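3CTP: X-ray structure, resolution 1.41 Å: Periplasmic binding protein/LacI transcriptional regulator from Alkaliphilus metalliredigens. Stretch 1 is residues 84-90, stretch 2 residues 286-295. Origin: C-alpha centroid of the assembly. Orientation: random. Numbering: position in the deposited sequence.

Stretch 1 (84-90) EYAKNKG
Stretch 2 (286-295) IEALAYTIIE

Two segments of one chain, whose touching residues are at least 202 positions apart in sequence, pack here with their helices' N-to-C directions 39° apart (signed crossing angle -39°) and axes 9.2 Å apart at closest approach. Stretch 2 is helical throughout, with i to i+4 backbone bonds from Ala290 N to Ile286 O (2.8 Å) through Glu295 N to Tyr291 O (2.8 Å). Stretch 1 is the end of a helix that begins earlier in the chain, Gly90 being the first residue with non-helical phi/psi. Tyr85 CA lies 6.0 Å from Tyr291 CA, and Ala86 CA 6.2 Å from Ile294 CA, which sets the register.

Tyr85 is the centre of the contact. Its CA-to-CB bond points toward the second helix, and chi1 of -74° (m) with chi2 of 100° lays the ring in a hollow formed by Glu287, Ala290, Tyr291 and Ile294. The small side chain of Ala290 suits so close an approach: Tyr85 CD1 is 3.8 Å from Ala290 CB. Tyr291 (chi1 169°, t; chi2 84°) covers a face of the Tyr85 ring, its CB 4.0 Å from the ring centroid and 17° off the normal, a CH-pi contact. Its own ring turns an edge toward that face in an offset arrangement, planes at 76° and centroids 5.8 Å apart; Tyr85 CE2 meets Tyr291 CD1 at 3.7 Å.

Glu287 offers the phenol hydroxyl a carboxylate acceptor. Although its CA-to-CB bond points sideways, chi1 -69° (m), chi2 -82° (m) and chi3 -25° bring the carboxylate to the ring edge, where Tyr85 OH donates a short hydrogen bond to Glu287 OE1 (2.5 Å).

The CA-to-CB bond of Ile294 points toward stretch 1, and the side chain, m at both chi1 (-72°) and chi2 (-64°), fills the apolar space beside Tyr85. Its CG1 is 4.0 Å from Tyr85 CB, its CD1 4.0 Å from Ala86 CB, and its CG2 3.8 Å from Lys89 CG.

Lys89 (chi1 -64°, m; chi2 -80°, m; chi3 172°, t; chi4 50°, p) carries its ammonium to Glu295, whose chi angles of -80° (m), -58° (m) and -59° bring its end nearer. This is a salt bridge, but the modelled 2.1 Å between Lys89 NZ and Glu295 OE2 is a clash, so that distance is unreliable.

Gly90 closes the turn in a Schellman motif. Backbone hydrogen bonds join Gly90 N to Lys87 O (2.9 Å), Lys89 N to Ala86 O (3.0 Å) and Asn88 N to Glu84 O (3.1 Å). At phi 93° and psi 21°, a CB would jam against the preceding carbonyl, so glycine fits.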

# COMPACT_ATOMS: atom_id res chain seq x y z
N GLU A 84 -11.86 11.28 1.71
CA GLU A 84 -13.30 11.40 1.44
C GLU A 84 -13.98 12.33 2.43
O GLU A 84 -14.79 13.21 2.05
CB GLU A 84 -13.98 10.03 1.52
CG GLU A 84 -13.56 9.08 0.42
CD GLU A 84 -14.24 9.36 -0.94
OE1 GLU A 84 -15.09 10.29 -1.05
OE2 GLU A 84 -13.92 8.61 -1.88
N TYR A 85 -13.73 12.10 3.72
CA TYR A 85 -14.33 12.95 4.73
C TYR A 85 -13.84 14.39 4.65
O TYR A 85 -14.61 15.32 4.91
CB TYR A 85 -14.18 12.37 6.14
CG TYR A 85 -15.09 11.19 6.38
CD1 TYR A 85 -14.63 9.91 6.30
CD2 TYR A 85 -16.45 11.39 6.67
CE1 TYR A 85 -15.46 8.82 6.52
CE2 TYR A 85 -17.30 10.28 6.90
CZ TYR A 85 -16.79 9.01 6.81
OH TYR A 85 -17.59 7.90 7.02
N ALA A 86 -12.56 14.58 4.31
CA ALA A 86 -12.04 15.94 4.14
C ALA A 86 -12.74 16.64 2.98
O ALA A 86 -13.13 17.80 3.08
CB ALA A 86 -10.53 15.87 3.84
N LYS A 87 -12.92 15.91 1.89
CA LYS A 87 -13.62 16.46 0.73
C LYS A 87 -15.04 16.90 1.09
O LYS A 87 -15.50 17.96 0.63
CB LYS A 87 -13.62 15.43 -0.40
CG LYS A 87 -14.38 15.92 -1.64
CD LYS A 87 -14.10 15.00 -2.84
CE LYS A 87 -14.85 13.70 -2.67
NZ LYS A 87 -14.50 12.72 -3.75
N ASN A 88 -15.74 16.12 1.90
CA ASN A 88 -17.09 16.52 2.33
C ASN A 88 -17.09 17.89 3.02
O ASN A 88 -18.10 18.62 2.98
CB ASN A 88 -17.68 15.50 3.31
CG ASN A 88 -17.93 14.16 2.67
OD1 ASN A 88 -17.75 13.99 1.47
ND2 ASN A 88 -18.35 13.19 3.48
N LYS A 89 -15.99 18.22 3.69
CA LYS A 89 -15.87 19.48 4.43
C LYS A 89 -15.25 20.58 3.59
O LYS A 89 -15.08 21.71 4.10
CB LYS A 89 -15.01 19.29 5.69
CG LYS A 89 -15.59 18.33 6.72
CD LYS A 89 -16.66 19.05 7.56
CE LYS A 89 -17.43 18.09 8.47
NZ LYS A 89 -16.55 17.20 9.27
N GLY A 90 -14.87 20.26 2.35
CA GLY A 90 -14.28 21.22 1.43
C GLY A 90 -12.76 21.31 1.41
O GLY A 90 -12.22 22.31 0.91
N ILE A 286 -12.18 2.03 10.36
CA ILE A 286 -11.56 3.10 9.59
C ILE A 286 -12.54 4.23 9.29
O ILE A 286 -12.19 5.42 9.37
CB ILE A 286 -10.96 2.53 8.27
CG1 ILE A 286 -9.74 1.66 8.64
CG2 ILE A 286 -10.54 3.64 7.35
CD1 ILE A 286 -9.02 1.00 7.43
N GLU A 287 -13.78 3.90 8.93
CA GLU A 287 -14.74 4.97 8.62
C GLU A 287 -14.98 5.86 9.84
O GLU A 287 -15.01 7.11 9.73
CB GLU A 287 -16.08 4.43 8.09
CG GLU A 287 -15.97 3.80 6.71
CD GLU A 287 -16.01 4.82 5.59
OE1 GLU A 287 -16.58 5.91 5.79
OE2 GLU A 287 -15.49 4.51 4.50
N ALA A 288 -15.21 5.25 11.00
CA ALA A 288 -15.42 6.06 12.22
C ALA A 288 -14.17 6.85 12.60
O ALA A 288 -14.27 8.00 13.05
CB ALA A 288 -15.86 5.17 13.39
N LEU A 289 -13.00 6.24 12.47
CA LEU A 289 -11.76 6.96 12.80
C LEU A 289 -11.59 8.17 11.89
O LEU A 289 -11.28 9.26 12.35
CB LEU A 289 -10.54 6.05 12.61
CG LEU A 289 -10.42 4.93 13.64
CD1 LEU A 289 -9.44 3.87 13.13
CD2 LEU A 289 -9.94 5.51 15.00
N ALA A 290 -11.79 7.96 10.58
CA ALA A 290 -11.58 9.04 9.62
C ALA A 290 -12.60 10.15 9.82
O ALA A 290 -12.27 11.33 9.78
CB ALA A 290 -11.69 8.47 8.18
N TYR A 291 -13.86 9.77 10.00
CA TYR A 291 -14.90 10.74 10.28
C TYR A 291 -14.53 11.60 11.49
O TYR A 291 -14.63 12.84 11.46
CB TYR A 291 -16.24 10.02 10.54
CG TYR A 291 -17.32 10.93 11.10
CD1 TYR A 291 -18.08 11.71 10.27
CD2 TYR A 291 -17.55 11.00 12.47
CE1 TYR A 291 -19.06 12.57 10.78
CE2 TYR A 291 -18.55 11.84 12.99
CZ TYR A 291 -19.29 12.61 12.13
OH TYR A 291 -20.27 13.44 12.63
N THR A 292 -14.10 10.93 12.55
CA THR A 292 -13.83 11.60 13.82
C THR A 292 -12.64 12.54 13.70
O THR A 292 -12.66 13.66 14.17
CB THR A 292 -13.62 10.54 14.91
OG1 THR A 292 -14.85 9.81 15.04
CG2 THR A 292 -13.25 11.17 16.27
N ILE A 293 -11.57 12.06 13.04
CA ILE A 293 -10.38 12.87 12.90
C ILE A 293 -10.73 14.16 12.16
O ILE A 293 -10.33 15.26 12.56
CB ILE A 293 -9.33 12.07 12.09
CG1 ILE A 293 -8.76 10.92 12.94
CG2 ILE A 293 -8.26 12.97 11.51
CD1 ILE A 293 -7.92 9.89 12.14
N ILE A 294 -11.49 14.03 11.06
CA ILE A 294 -11.83 15.22 10.28
C ILE A 294 -12.81 16.13 11.04
O ILE A 294 -12.66 17.35 11.06
CB ILE A 294 -12.37 14.80 8.93
CG1 ILE A 294 -11.22 14.25 8.08
CG2 ILE A 294 -13.06 15.99 8.24
CD1 ILE A 294 -10.13 15.27 7.76
N GLU A 295 -13.82 15.54 11.68
CA GLU A 295 -14.76 16.35 12.45
C GLU A 295 -14.04 17.18 13.47
O GLU A 295 -14.33 18.37 13.62
CB GLU A 295 -15.77 15.47 13.18
CG GLU A 295 -16.92 14.95 12.34
CD GLU A 295 -17.75 16.05 11.70
OE1 GLU A 295 -18.31 16.92 12.42
OE2 GLU A 295 -17.84 16.03 10.47